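Local coordinates for Adenylate/guanylate cyclase/hydrolase, alpha/beta fold family (Ruegeria pomeroyi, PDB 3MR7), which probably works as an adenylate cyclase that forms cyclic AMP from ATP, represented here by its nucleotide cyclase homology domain, at residues E4-A9 / R63-Q68; L30-L35 / E92-R97; A69-A74 / I98-G103; V134-H139 / P164-Q169. All coordinates share one frame; numbering follows the deposited sequence.

How the contacts relate
These four contacts form a worked example of how chemistry follows position in an alpha/beta fold. Contact 3 is the core, with helix 67-84 laid on strand 96-107 through aliphatic side chains. Contact 1 uses the same helix at its beginning and the neighbouring strand 4-15; Cys8 N and Gly103 O join it to contact 3, and charged side chains appear at its outer margin. Contact 2 takes the other end of the fold, about 27 Å from contact 1 between centres, where strand 96-107 begins and the second subunit approaches. Contact 4 is partly buried and mixes backbone bonds with a ring stack; Ser135 ties it to Asn101 of contact 3.

Contact 1 (E4-A9 / R63-Q68); sequences ERRLCA and RFDTAQ
Ala9 and Phe64 form an antiparallel hydrogen-bonded pair in the central sheet of the ferredoxin-like core, where strand 4-15 meets the end of strand 59-64. This is the tight part. Phe64 N donates to Ala9 O at 2.9 Å, the return bond from Ala9 N to Phe64 O is weak, and Ala9 CB rests 4.0 Å from Phe64 CB. The methyl of Ala9 also lies against Thr66 O, beside the turn that starts helix 67-84, while the Phe64 ring leads off to Ala69, Ala70 and Cys73 of that helix. The outer side is looser and charged. Arg6 leaves its strand with CG between the backbone N and the carbonyl carbon (chi1 66°), and the chain then runs extended as far as NE. Its NH2 makes a salt bridge to Asp65 OD1 at 2.9 Å, met nearly along the C-O axis but tilted from the guanidinium plane. Arg63 NH1 is also near Arg6 NH2, and Asp65 probably offsets part of that like charge. An alanine in place of Arg6 would probably leave Asp65 OD1 without this cationic partner. Cys8 SG sits 3.4 Å above the plane of the Arg6 guanidinium, offset toward its rim.

Contact 2 (L30-L35 / E92-R97); sequences LNRQKL and ERIQYR
Gln33 and Ile94 mark the nearest backbone approach, CA to CA 7.2 Å, where an early turn of helix 27-47 faces the irregular chain leading into strand 96-107. Side chains bridge that gap, and Ile94 does most of the work. Its CG1 is anti to the carbonyl carbon, beside the backbone N (chi1 -65°), and CD1 at the tip reaches the helix, 3.6 Å from Arg32 CB and 3.8 Å from Gln33 CB. The Arg32 and Ile94 chains pass alongside, each heading the other way. The bent arginine chain brings one guanidinium face over Ile94, whose CG1 lies 4.1 Å above the plane, toward the rim. The polar end of Arg32 is engaged by Glu85, which forms a salt bridge with its NE and also accepts from Ile94 N, so one carboxylate ties both sides of the contact. Tyr96 brings its hydroxyl oxygen to the same helix, OH standing 3.6 Å from Gln33 CB. Beyond them the second subunit closes in, its Arg20 packing on Gln33 and its Leu21 on Tyr96. The arrangement belongs to the ferredoxin-like core of nucleotide cyclase domains, in which the first helix packs beside the start of the fourth core strand.

Contact 3 (A69-A74 / I98-G103); sequences AALRCA and IGINIG
Ala70 O receives the helical bond from Ala74 N at 3.0 Å, and the methyl CD1 of Ile100 lies against the same oxygen at 3.8 Å. Here helix 67-84 packs on strand 96-107. The two short segments run almost exactly antiparallel, 176° between their directions, with axes 9.4 Å apart. Small residues on the helix make such an approach possible: Ala70 and Ala74, one turn apart, both direct their CB at the strand. Ile100 is shared between them. With CG2 anti to the backbone N and CG1 beside it (chi1 -61°), its CG2 meets Ala70 CB at 4.0 Å, while CD1, at the end of the other branch, meets Ala74 CB at 3.9 Å. Leu71 crosses Ile100 at about a right angle and touches the same CD1 with its own CD1. One step of two residues back along the strand, Ile98 applies both CG2 and CD1 to the methyl of Ala74. Asn101 belongs to another side of the strand, where Ser135 and Ala116 engage its amide. This is the helix-on-sheet layer of a beta-alpha-beta crossover from strand 59-64 to strand 96-107. With methyl groups alone meeting between the side chains, the contact depends on close fit and exclusion of water; Ala70 O is already taken up by its helical bond, and Ile98 and Ile100 bond through their backbones to strand 132-135.

Contact 4 (V134-H139 / P164-Q169); sequences VSDIVH and PIRVWQ
Ile165 and Ser135 touch first along strand 161-170, CG2 to CB at 4.0 Å, where this antiparallel strand of the cyclase domain sheet passes the end of strand 132-135 and the N-cap of helix 136-142. Ser135 OG is bonded chiefly to Asn101 and makes only a weak capping bond with Val138 N. Next, Arg166 O accepts a weak bond from Asp136 N, and Arg166 CB lies beside Asp136 CB, while in the conformer given the arginine's NE makes a salt bridge with Asp152. Val167 forms a non-hydrogen-bonded pair with Ser135, its side chain on the face that packs against Leu123. Trp168 then carries most of the contact. Its backbone makes two nearly straight bonds, Trp168 N to Val134 O at 3.0 Å and Val134 N to Trp168 O at 2.8 Å. The indole, its CG beside the backbone N (chi1 -64°), lies against the first turn of the helix. There NE1 donates to Asp136 OD1 at 2.7 Å, reaching it on the anti side. An alanine at Trp168 would probably leave Asp136 OD1 without this donor and strip one face of His139 of its cover. The His139 imidazole stacks face to face on the six-membered ring of Trp168, centroids 3.9 Å apart and planes 6° from parallel, and His139 CB makes a CH-pi contact over the face of the indole's five-membered ring, nearest CD1.

Contact 1 (E4-A9 / R63-Q68)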
loop_
_atom_site.group_PDB
_atom_site.type_symbol
_atom_site.label_atom_id
_atom_site.label_comp_id
_atom_site.label_asym_id
_atom_site.label_seq_id
_atom_site.Cartn_x
_atom_site.Cartn_y
_atom_site.Cartn_z
ATOM N N GLU A 4 -4.233 30.650 -0.409
ATOM C CA GLU A 4 -5.692 30.593 -0.557
ATOM C C GLU A 4 -6.380 29.258 -0.169
ATOM O O GLU A 4 -5.737 28.221 0.046
ATOM C CB GLU A 4 -6.082 30.972 -1.990
ATOM C CG GLU A 4 -5.180 30.368 -3.043
ATOM C CD GLU A 4 -5.679 30.619 -4.448
ATOM O OE1 GLU A 4 -6.918 30.564 -4.667
ATOM O OE2 GLU A 4 -4.824 30.865 -5.332
ATOM N N ARG A 5 -7.703 29.303 -0.087
ATOM C CA ARG A 5 -8.482 28.121 0.203
ATOM C C ARG A 5 -9.394 27.904 -0.965
ATOM O O ARG A 5 -10.125 28.795 -1.347
ATOM C CB ARG A 5 -9.327 28.313 1.468
ATOM C CG ARG A 5 -8.547 28.700 2.734
ATOM C CD ARG A 5 -9.504 28.984 3.901
ATOM N NE ARG A 5 -8.806 29.344 5.130
ATOM C CZ ARG A 5 -8.287 28.447 5.957
ATOM N NH1 ARG A 5 -8.396 27.158 5.662
ATOM N NH2 ARG A 5 -7.646 28.827 7.056
ATOM N N ARG A 6 -9.353 26.736 -1.572
ATOM C CA ARG A 6 -10.486 26.390 -2.397
ATOM C C ARG A 6 -10.933 24.913 -2.307
ATOM O O ARG A 6 -10.325 24.081 -1.629
ATOM C CB ARG A 6 -10.332 26.930 -3.830
ATOM C CG ARG A 6 -9.220 26.359 -4.681
ATOM C CD ARG A 6 -9.287 27.017 -6.061
ATOM N NE ARG A 6 -8.446 26.380 -7.078
ATOM C CZ ARG A 6 -8.854 25.405 -7.889
ATOM N NH1 ARG A 6 -10.091 24.934 -7.795
ATOM N NH2 ARG A 6 -8.024 24.891 -8.792
ATOM N N LEU A 7 -12.041 24.631 -2.974
ATOM C CA LEU A 7 -12.601 23.299 -3.087
ATOM C C LEU A 7 -11.906 22.604 -4.283
ATOM O O LEU A 7 -11.906 23.118 -5.397
ATOM C CB LEU A 7 -14.101 23.482 -3.308
ATOM C CG LEU A 7 -15.164 22.432 -3.127
ATOM C CD1 LEU A 7 -14.920 21.600 -1.890
ATOM C CD2 LEU A 7 -16.454 23.195 -3.018
ATOM N N CYS A 8 -11.277 21.455 -4.067
ATOM C CA CYS A 8 -10.473 20.883 -5.146
ATOM C C CYS A 8 -10.618 19.398 -5.274
ATOM O O CYS A 8 -10.893 18.708 -4.311
ATOM C CB CYS A 8 -8.983 21.209 -4.958
ATOM S SG CYS A 8 -8.311 22.331 -6.193
ATOM N N ALA A 9 -10.404 18.913 -6.482
ATOM C CA ALA A 9 -10.357 17.493 -6.729
ATOM C C ALA A 9 -8.892 17.073 -6.694
ATOM O O ALA A 9 -8.109 17.453 -7.547
ATOM C CB ALA A 9 -10.961 17.192 -8.076
ATOM N N ARG A 63 -4.100 17.917 -9.224
ATOM C CA ARG A 63 -5.379 18.497 -8.880
ATOM C C ARG A 63 -6.115 18.992 -10.089
ATOM O O ARG A 63 -5.517 19.373 -11.083
ATOM C CB ARG A 63 -5.210 19.625 -7.875
ATOM C CG ARG A 63 -4.651 20.893 -8.465
ATOM C CD ARG A 63 -4.159 21.787 -7.362
ATOM N NE ARG A 63 -3.328 22.843 -7.901
ATOM C CZ ARG A 63 -3.801 23.987 -8.377
ATOM N NH1 ARG A 63 -5.106 24.229 -8.380
ATOM N NH2 ARG A 63 -2.962 24.891 -8.847
ATOM N N PHE A 64 -7.429 19.000 -9.959
ATOM C CA PHE A 64 -8.347 19.249 -11.055
ATOM C C PHE A 64 -9.468 20.221 -10.624
ATOM O O PHE A 64 -9.767 20.387 -9.437
ATOM C CB PHE A 64 -8.984 17.930 -11.517
ATOM C CG PHE A 64 -8.014 16.934 -12.081
ATOM C CD1 PHE A 64 -7.882 16.776 -13.459
ATOM C CD2 PHE A 64 -7.255 16.128 -11.241
ATOM C CE1 PHE A 64 -6.985 15.845 -13.992
ATOM C CE2 PHE A 64 -6.359 15.192 -11.761
ATOM C CZ PHE A 64 -6.222 15.053 -13.145
ATOM N N ASP A 65 -10.101 20.851 -11.601
ATOM C CA ASP A 65 -11.128 21.825 -11.305
ATOM C C ASP A 65 -12.474 21.182 -11.134
ATOM O O ASP A 65 -13.305 21.689 -10.385
ATOM C CB ASP A 65 -11.188 22.872 -12.395
ATOM C CG ASP A 65 -10.086 23.882 -12.261
ATOM O OD1 ASP A 65 -9.673 24.167 -11.102
ATOM O OD2 ASP A 65 -9.626 24.374 -13.317
ATOM N N THR A 66 -12.698 20.074 -11.832
ATOM C CA THR A 66 -13.925 19.323 -11.624
ATOM C C THR A 66 -13.627 17.956 -11.066
ATOM O O THR A 66 -12.564 17.419 -11.314
ATOM C CB THR A 66 -14.775 19.200 -12.908
ATOM O OG1 THR A 66 -13.967 18.765 -14.022
ATOM C CG2 THR A 66 -15.385 20.539 -13.212
ATOM N N ALA A 67 -14.563 17.398 -10.308
ATOM C CA ALA A 67 -14.482 16.004 -9.895
ATOM C C ALA A 67 -14.548 15.088 -11.125
ATOM O O ALA A 67 -13.795 14.133 -11.248
ATOM C CB ALA A 67 -15.587 15.682 -8.919
ATOM N N GLN A 68 -15.415 15.403 -12.071
ATOM C CA GLN A 68 -15.473 14.610 -13.275
ATOM C C GLN A 68 -14.094 14.445 -13.942
ATOM O O GLN A 68 -13.713 13.325 -14.292
ATOM C CB GLN A 68 -16.483 15.200 -14.231
ATOM C CG GLN A 68 -17.253 14.171 -15.026
ATOM C CD GLN A 68 -18.224 14.808 -16.034
ATOM O OE1 GLN A 68 -18.456 16.029 -16.023
ATOM N NE2 GLN A 68 -18.797 13.976 -16.905
#

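Contact 2 (L30-L35 / E92-R97)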
loop_
_atom_site.group_PDB
_atom_site.type_symbol
_atom_site.label_atom_id
_atom_site.label_comp_id
_atom_site.label_asym_id
_atom_site.label_seq_id
_atom_site.Cartn_x
_atom_site.Cartn_y
_atom_site.Cartn_z
ATOM N N LEU A 30 11.580 -0.223 -14.565
ATOM C CA LEU A 30 11.632 1.191 -14.189
ATOM C C LEU A 30 11.637 2.122 -15.408
ATOM O O LEU A 30 11.148 3.249 -15.329
ATOM C CB LEU A 30 12.841 1.473 -13.301
ATOM C CG LEU A 30 12.992 0.620 -12.038
ATOM C CD1 LEU A 30 14.317 0.928 -11.398
ATOM C CD2 LEU A 30 11.863 0.879 -11.047
ATOM N N ASN A 31 12.189 1.654 -16.528
ATOM C CA ASN A 31 12.149 2.419 -17.767
ATOM C C ASN A 31 10.791 2.424 -18.449
ATOM O O ASN A 31 10.411 3.413 -19.080
ATOM C CB ASN A 31 13.187 1.921 -18.759
ATOM C CG ASN A 31 14.577 2.254 -18.344
ATOM O OD1 ASN A 31 14.799 3.138 -17.516
ATOM N ND2 ASN A 31 15.542 1.537 -18.906
ATOM N N ARG A 32 10.082 1.304 -18.358
ATOM C CA ARG A 32 8.723 1.248 -18.849
ATOM C C ARG A 32 7.893 2.305 -18.130
ATOM O O ARG A 32 7.210 3.095 -18.772
ATOM C CB ARG A 32 8.117 -0.133 -18.623
ATOM C CG ARG A 32 7.823 -0.920 -19.891
ATOM C CD ARG A 32 6.407 -1.515 -19.878
ATOM N NE ARG A 32 6.137 -2.823 -19.232
ATOM C CZ ARG A 32 7.014 -3.689 -18.721
ATOM N NH1 ARG A 32 6.572 -4.830 -18.179
ATOM N NH2 ARG A 32 8.316 -3.441 -18.722
ATOM N N GLN A 33 7.956 2.340 -16.800
ATOM C CA GLN A 33 7.102 3.269 -16.064
ATOM C C GLN A 33 7.487 4.703 -16.388
ATOM O O GLN A 33 6.612 5.564 -16.521
ATOM C CB GLN A 33 7.053 2.986 -14.551
ATOM C CG GLN A 33 7.823 3.946 -13.680
ATOM C CD GLN A 33 7.070 5.231 -13.361
ATOM O OE1 GLN A 33 7.662 6.174 -12.842
ATOM N NE2 GLN A 33 5.786 5.284 -13.684
ATOM N N LYS A 34 8.780 4.955 -16.556
ATOM C CA LYS A 34 9.190 6.274 -16.995
ATOM C C LYS A 34 8.488 6.633 -18.312
ATOM O O LYS A 34 8.015 7.758 -18.491
ATOM C CB LYS A 34 10.702 6.344 -17.150
ATOM C CG LYS A 34 11.468 6.617 -15.881
ATOM C CD LYS A 34 12.949 6.411 -16.175
ATOM C CE LYS A 34 13.840 7.249 -15.276
ATOM N NZ LYS A 34 14.810 8.047 -16.106
ATOM N N LEU A 35 8.410 5.665 -19.218
ATOM C CA LEU A 35 7.696 5.831 -20.486
ATOM C C LEU A 35 6.218 6.137 -20.330
ATOM O O LEU A 35 5.712 7.053 -20.951
ATOM C CB LEU A 35 7.786 4.580 -21.345
ATOM C CG LEU A 35 7.033 4.840 -22.634
ATOM C CD1 LEU A 35 7.651 6.057 -23.307
ATOM C CD2 LEU A 35 7.074 3.648 -23.526
ATOM N N GLU A 92 4.239 -9.756 -13.646
ATOM C CA GLU A 92 5.280 -8.844 -14.106
ATOM C C GLU A 92 4.742 -7.502 -14.601
ATOM O O GLU A 92 5.504 -6.585 -14.874
ATOM C CB GLU A 92 6.097 -9.489 -15.211
ATOM C CG GLU A 92 6.909 -10.674 -14.768
ATOM C CD GLU A 92 7.815 -11.198 -15.875
ATOM O OE1 GLU A 92 7.925 -12.436 -16.000
ATOM O OE2 GLU A 92 8.408 -10.374 -16.621
ATOM N N ARG A 93 3.431 -7.391 -14.730
ATOM C CA ARG A 93 2.847 -6.168 -15.256
ATOM C C ARG A 93 3.074 -4.955 -14.338
ATOM O O ARG A 93 3.183 -5.078 -13.113
ATOM C CB ARG A 93 1.358 -6.371 -15.513
ATOM C CG ARG A 93 1.064 -7.303 -16.671
ATOM C CD ARG A 93 -0.423 -7.514 -16.813
ATOM N NE ARG A 93 -0.714 -8.624 -17.709
ATOM C CZ ARG A 93 -1.844 -9.315 -17.683
ATOM N NH1 ARG A 93 -2.783 -9.018 -16.794
ATOM N NH2 ARG A 93 -2.032 -10.305 -18.534
ATOM N N ILE A 94 3.165 -3.781 -14.941
ATOM C CA ILE A 94 3.247 -2.552 -14.173
ATOM C C ILE A 94 1.817 -2.142 -13.913
ATOM O O ILE A 94 1.011 -2.126 -14.824
ATOM C CB ILE A 94 3.955 -1.432 -14.976
ATOM C CG1 ILE A 94 5.414 -1.802 -15.224
ATOM C CG2 ILE A 94 3.837 -0.084 -14.273
ATOM C CD1 ILE A 94 6.310 -0.631 -15.608
ATOM N N GLN A 95 1.476 -1.839 -12.677
ATOM C CA GLN A 95 0.157 -1.284 -12.434
ATOM C C GLN A 95 0.217 -0.128 -11.484
ATOM O O GLN A 95 0.944 -0.172 -10.487
ATOM C CB GLN A 95 -0.775 -2.314 -11.837
ATOM C CG GLN A 95 -1.064 -3.487 -12.701
ATOM C CD GLN A 95 -1.858 -4.548 -11.934
ATOM O OE1 GLN A 95 -1.359 -5.150 -10.973
ATOM N NE2 GLN A 95 -3.098 -4.753 -12.332
ATOM N N TYR A 96 -0.572 0.892 -11.769
ATOM C CA TYR A 96 -0.689 1.991 -10.831
ATOM C C TYR A 96 -1.842 1.785 -9.820
ATOM O O TYR A 96 -2.735 0.972 -10.054
ATOM C CB TYR A 96 -0.826 3.280 -11.607
ATOM C CG TYR A 96 0.411 3.606 -12.413
ATOM C CD1 TYR A 96 1.566 4.066 -11.796
ATOM C CD2 TYR A 96 0.423 3.459 -13.788
ATOM C CE1 TYR A 96 2.692 4.368 -12.534
ATOM C CE2 TYR A 96 1.520 3.746 -14.524
ATOM C CZ TYR A 96 2.661 4.206 -13.911
ATOM O OH TYR A 96 3.774 4.489 -14.688
ATOM N N ARG A 97 -1.782 2.472 -8.678
ATOM C CA ARG A 97 -2.928 2.588 -7.753
ATOM C C ARG A 97 -3.370 4.042 -7.808
ATOM O O ARG A 97 -2.534 4.926 -7.978
ATOM C CB ARG A 97 -2.529 2.224 -6.312
ATOM C CG ARG A 97 -2.323 0.736 -6.055
ATOM C CD ARG A 97 -2.222 0.507 -4.595
ATOM N NE ARG A 97 -1.209 1.397 -4.076
ATOM C CZ ARG A 97 0.041 1.026 -3.857
ATOM N NH1 ARG A 97 0.387 -0.231 -4.075
ATOM N NH2 ARG A 97 0.940 1.904 -3.426
#

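Contact 3 (A69-A74 / I98-G103)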
loop_
_atom_site.group_PDB
_atom_site.type_symbol
_atom_site.label_atom_id
_atom_site.label_comp_id
_atom_site.label_asym_id
_atom_site.label_seq_id
_atom_site.Cartn_x
_atom_site.Cartn_y
_atom_site.Cartn_z
ATOM N N ALA A 69 -13.331 15.531 -14.099
ATOM C CA ALA A 69 -12.069 15.473 -14.861
ATOM C C ALA A 69 -10.998 14.630 -14.172
ATOM O O ALA A 69 -10.245 13.924 -14.828
ATOM C CB ALA A 69 -11.540 16.860 -15.151
ATOM N N ALA A 70 -10.925 14.710 -12.852
ATOM C CA ALA A 70 -10.049 13.826 -12.109
ATOM C C ALA A 70 -10.401 12.385 -12.448
ATOM O O ALA A 70 -9.517 11.573 -12.759
ATOM C CB ALA A 70 -10.173 14.066 -10.608
ATOM N N LEU A 71 -11.692 12.073 -12.427
ATOM C CA LEU A 71 -12.106 10.687 -12.579
ATOM C C LEU A 71 -11.919 10.154 -13.996
ATOM O O LEU A 71 -11.437 9.044 -14.172
ATOM C CB LEU A 71 -13.533 10.457 -12.067
ATOM C CG LEU A 71 -13.971 8.987 -12.052
ATOM C CD1 LEU A 71 -12.898 8.109 -11.417
ATOM C CD2 LEU A 71 -15.299 8.814 -11.324
ATOM N N ARG A 72 -12.280 10.927 -15.008
ATOM C CA ARG A 72 -12.090 10.452 -16.377
ATOM C C ARG A 72 -10.609 10.305 -16.651
ATOM O O ARG A 72 -10.168 9.433 -17.412
ATOM C CB ARG A 72 -12.679 11.418 -17.386
ATOM C CG ARG A 72 -14.187 11.506 -17.322
ATOM C CD ARG A 72 -14.648 12.754 -18.056
ATOM N NE ARG A 72 -16.087 12.793 -18.279
ATOM C CZ ARG A 72 -16.678 13.669 -19.084
ATOM N NH1 ARG A 72 -15.950 14.566 -19.741
ATOM N NH2 ARG A 72 -17.993 13.646 -19.244
ATOM N N CYS A 73 -9.835 11.167 -16.027
ATOM C CA CYS A 73 -8.403 11.103 -16.207
ATOM C C CYS A 73 -7.866 9.770 -15.670
ATOM O O CYS A 73 -7.119 9.077 -16.364
ATOM C CB CYS A 73 -7.755 12.309 -15.543
ATOM S SG CYS A 73 -5.995 12.339 -15.552
ATOM N N ALA A 74 -8.268 9.399 -14.457
ATOM C CA ALA A 74 -7.856 8.110 -13.857
ATOM C C ALA A 74 -8.392 6.907 -14.633
ATOM O O ALA A 74 -7.731 5.883 -14.775
ATOM C CB ALA A 74 -8.300 8.018 -12.370
ATOM N N ILE A 98 -4.663 4.317 -7.689
ATOM C CA ILE A 98 -5.095 5.713 -7.731
ATOM C C ILE A 98 -6.181 5.999 -6.747
ATOM O O ILE A 98 -7.110 5.228 -6.617
ATOM C CB ILE A 98 -5.573 6.135 -9.119
ATOM C CG1 ILE A 98 -4.424 6.022 -10.126
ATOM C CG2 ILE A 98 -6.115 7.557 -9.078
ATOM C CD1 ILE A 98 -4.850 6.080 -11.564
ATOM N N GLY A 99 -6.022 7.101 -6.027
ATOM C CA GLY A 99 -7.036 7.621 -5.125
ATOM C C GLY A 99 -7.458 9.029 -5.525
ATOM O O GLY A 99 -6.694 9.816 -6.066
ATOM N N ILE A 100 -8.707 9.353 -5.278
ATOM C CA ILE A 100 -9.225 10.658 -5.642
ATOM C C ILE A 100 -10.130 11.098 -4.522
ATOM O O ILE A 100 -10.893 10.302 -4.036
ATOM C CB ILE A 100 -10.050 10.575 -6.916
ATOM C CG1 ILE A 100 -9.171 10.085 -8.055
ATOM C CG2 ILE A 100 -10.628 11.933 -7.243
ATOM C CD1 ILE A 100 -9.886 9.964 -9.335
ATOM N N ASN A 101 -10.038 12.350 -4.096
ATOM C CA ASN A 101 -10.906 12.846 -3.034
ATOM C C ASN A 101 -11.289 14.293 -3.311
ATOM O O ASN A 101 -10.819 14.878 -4.271
ATOM C CB ASN A 101 -10.214 12.707 -1.682
ATOM C CG ASN A 101 -11.076 13.190 -0.536
ATOM O OD1 ASN A 101 -12.290 13.004 -0.541
ATOM N ND2 ASN A 101 -10.455 13.818 0.453
ATOM N N ILE A 102 -12.144 14.868 -2.475
ATOM C CA ILE A 102 -12.483 16.278 -2.589
ATOM C C ILE A 102 -12.521 16.988 -1.226
ATOM O O ILE A 102 -12.768 16.368 -0.189
ATOM C CB ILE A 102 -13.781 16.441 -3.363
ATOM C CG1 ILE A 102 -13.486 16.400 -4.852
ATOM C CG2 ILE A 102 -14.454 17.751 -3.042
ATOM C CD1 ILE A 102 -14.701 16.066 -5.662
ATOM N N GLY A 103 -12.226 18.279 -1.212
ATOM C CA GLY A 103 -12.282 19.022 0.030
ATOM C C GLY A 103 -11.930 20.481 -0.154
ATOM O O GLY A 103 -11.491 20.881 -1.228
#

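Contact 4 (V134-H139 / P164-Q169)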
loop_
_atom_site.group_PDB
_atom_site.type_symbol
_atom_site.label_atom_id
_atom_site.label_comp_id
_atom_site.label_asym_id
_atom_site.label_seq_id
_atom_site.Cartn_x
_atom_site.Cartn_y
_atom_site.Cartn_z
ATOM N N VAL A 134 -12.183 6.103 -4.766
ATOM C CA VAL A 134 -12.635 7.488 -4.602
ATOM C C VAL A 134 -13.413 7.617 -3.312
ATOM O O VAL A 134 -14.068 6.674 -2.863
ATOM C CB VAL A 134 -13.519 7.919 -5.760
ATOM C CG1 VAL A 134 -12.961 7.319 -7.048
ATOM C CG2 VAL A 134 -14.973 7.455 -5.535
ATOM N N SER A 135 -13.334 8.766 -2.677
ATOM C CA SER A 135 -14.083 8.918 -1.453
ATOM C C SER A 135 -15.556 8.971 -1.846
ATOM O O SER A 135 -15.893 9.119 -3.031
ATOM C CB SER A 135 -13.692 10.198 -0.741
ATOM O OG SER A 135 -14.145 11.313 -1.495
ATOM N N ASP A 136 -16.412 8.858 -0.835
ATOM C CA ASP A 136 -17.854 8.910 -0.979
ATOM C C ASP A 136 -18.305 10.253 -1.521
ATOM O O ASP A 136 -19.224 10.309 -2.325
ATOM C CB ASP A 136 -18.528 8.643 0.373
ATOM C CG ASP A 136 -20.020 8.506 0.251
ATOM O OD1 ASP A 136 -20.450 7.721 -0.599
ATOM O OD2 ASP A 136 -20.766 9.173 0.988
ATOM N N ILE A 137 -17.676 11.339 -1.073
ATOM C CA ILE A 137 -18.003 12.644 -1.630
ATOM C C ILE A 137 -17.804 12.584 -3.152
ATOM O O ILE A 137 -18.653 13.080 -3.909
ATOM C CB ILE A 137 -17.088 13.744 -1.124
ATOM C CG1 ILE A 137 -17.190 13.932 0.355
ATOM C CG2 ILE A 137 -17.461 15.045 -1.701
ATOM C CD1 ILE A 137 -15.998 14.757 0.831
ATOM N N VAL A 138 -16.682 12.009 -3.609
ATOM C CA VAL A 138 -16.393 12.022 -5.047
ATOM C C VAL A 138 -17.452 11.217 -5.746
ATOM O O VAL A 138 -17.958 11.590 -6.806
ATOM C CB VAL A 138 -15.007 11.464 -5.423
ATOM C CG1 VAL A 138 -14.970 11.076 -6.878
ATOM C CG2 VAL A 138 -13.919 12.491 -5.155
ATOM N N HIS A 139 -17.823 10.117 -5.111
ATOM C CA HIS A 139 -18.799 9.218 -5.710
ATOM C C HIS A 139 -20.181 9.827 -5.887
ATOM O O HIS A 139 -20.824 9.564 -6.895
ATOM C CB HIS A 139 -18.923 7.926 -4.924
ATOM C CG HIS A 139 -19.796 6.927 -5.599
ATOM N ND1 HIS A 139 -21.089 6.668 -5.181
ATOM C CD2 HIS A 139 -19.590 6.154 -6.683
ATOM C CE1 HIS A 139 -21.617 5.760 -5.972
ATOM N NE2 HIS A 139 -20.732 5.430 -6.898
ATOM N N PRO A 164 -13.681 8.301 9.967
ATOM C CA PRO A 164 -13.390 7.441 8.815
ATOM C C PRO A 164 -14.172 7.824 7.548
ATOM O O PRO A 164 -15.181 8.516 7.625
ATOM C CB PRO A 164 -13.832 6.063 9.302
ATOM C CG PRO A 164 -14.736 6.322 10.448
ATOM C CD PRO A 164 -14.164 7.525 11.114
ATOM N N ILE A 165 -13.707 7.359 6.389
ATOM C CA ILE A 165 -14.305 7.742 5.119
ATOM C C ILE A 165 -14.866 6.514 4.434
ATOM O O ILE A 165 -14.279 5.450 4.511
ATOM C CB ILE A 165 -13.251 8.412 4.192
ATOM C CG1 ILE A 165 -13.109 9.883 4.543
ATOM C CG2 ILE A 165 -13.653 8.335 2.753
ATOM C CD1 ILE A 165 -12.266 10.143 5.709
ATOM N N ARG A 166 -16.009 6.663 3.771
ATOM C CA ARG A 166 -16.596 5.584 2.997
ATOM C C ARG A 166 -15.941 5.611 1.619
ATOM O O ARG A 166 -15.919 6.631 0.954
ATOM C CB ARG A 166 -18.127 5.711 2.928
ATOM C CG ARG A 166 -18.810 4.713 1.985
ATOM C CD ARG A 166 -20.283 4.366 2.384
ATOM N NE ARG A 166 -20.381 3.140 3.190
ATOM C CZ ARG A 166 -20.620 3.119 4.497
ATOM N NH1 ARG A 166 -20.815 4.257 5.149
ATOM N NH2 ARG A 166 -20.676 1.966 5.153
ATOM N N VAL A 167 -15.391 4.474 1.217
ATOM C CA VAL A 167 -14.569 4.378 0.031
ATOM C C VAL A 167 -15.211 3.498 -1.040
ATOM O O VAL A 167 -15.657 2.375 -0.775
ATOM C CB VAL A 167 -13.169 3.841 0.432
ATOM C CG1 VAL A 167 -12.332 3.489 -0.772
ATOM C CG2 VAL A 167 -12.459 4.871 1.323
ATOM N N TRP A 168 -15.262 4.029 -2.254
ATOM C CA TRP A 168 -15.823 3.310 -3.386
ATOM C C TRP A 168 -14.689 2.971 -4.319
ATOM O O TRP A 168 -13.745 3.758 -4.492
ATOM C CB TRP A 168 -16.814 4.196 -4.115
ATOM C CG TRP A 168 -17.980 4.542 -3.276
ATOM C CD1 TRP A 168 -18.034 5.478 -2.287
ATOM C CD2 TRP A 168 -19.271 3.951 -3.345
ATOM N NE1 TRP A 168 -19.280 5.506 -1.732
ATOM C CE2 TRP A 168 -20.063 4.577 -2.361
ATOM C CE3 TRP A 168 -19.846 2.958 -4.158
ATOM C CZ2 TRP A 168 -21.404 4.233 -2.151
ATOM C CZ3 TRP A 168 -21.167 2.623 -3.955
ATOM C CH2 TRP A 168 -21.938 3.249 -2.954
ATOM N N GLN A 169 -14.788 1.806 -4.938
ATOM C CA GLN A 169 -13.725 1.322 -5.799
ATOM C C GLN A 169 -14.201 0.800 -7.135
ATOM O O GLN A 169 -15.235 0.153 -7.256
ATOM C CB GLN A 169 -12.933 0.215 -5.102
ATOM C CG GLN A 169 -11.727 -0.268 -5.890
ATOM C CD GLN A 169 -10.969 -1.334 -5.156
ATOM O OE1 GLN A 169 -11.460 -2.452 -5.003
ATOM N NE2 GLN A 169 -9.770 -1.002 -4.678
#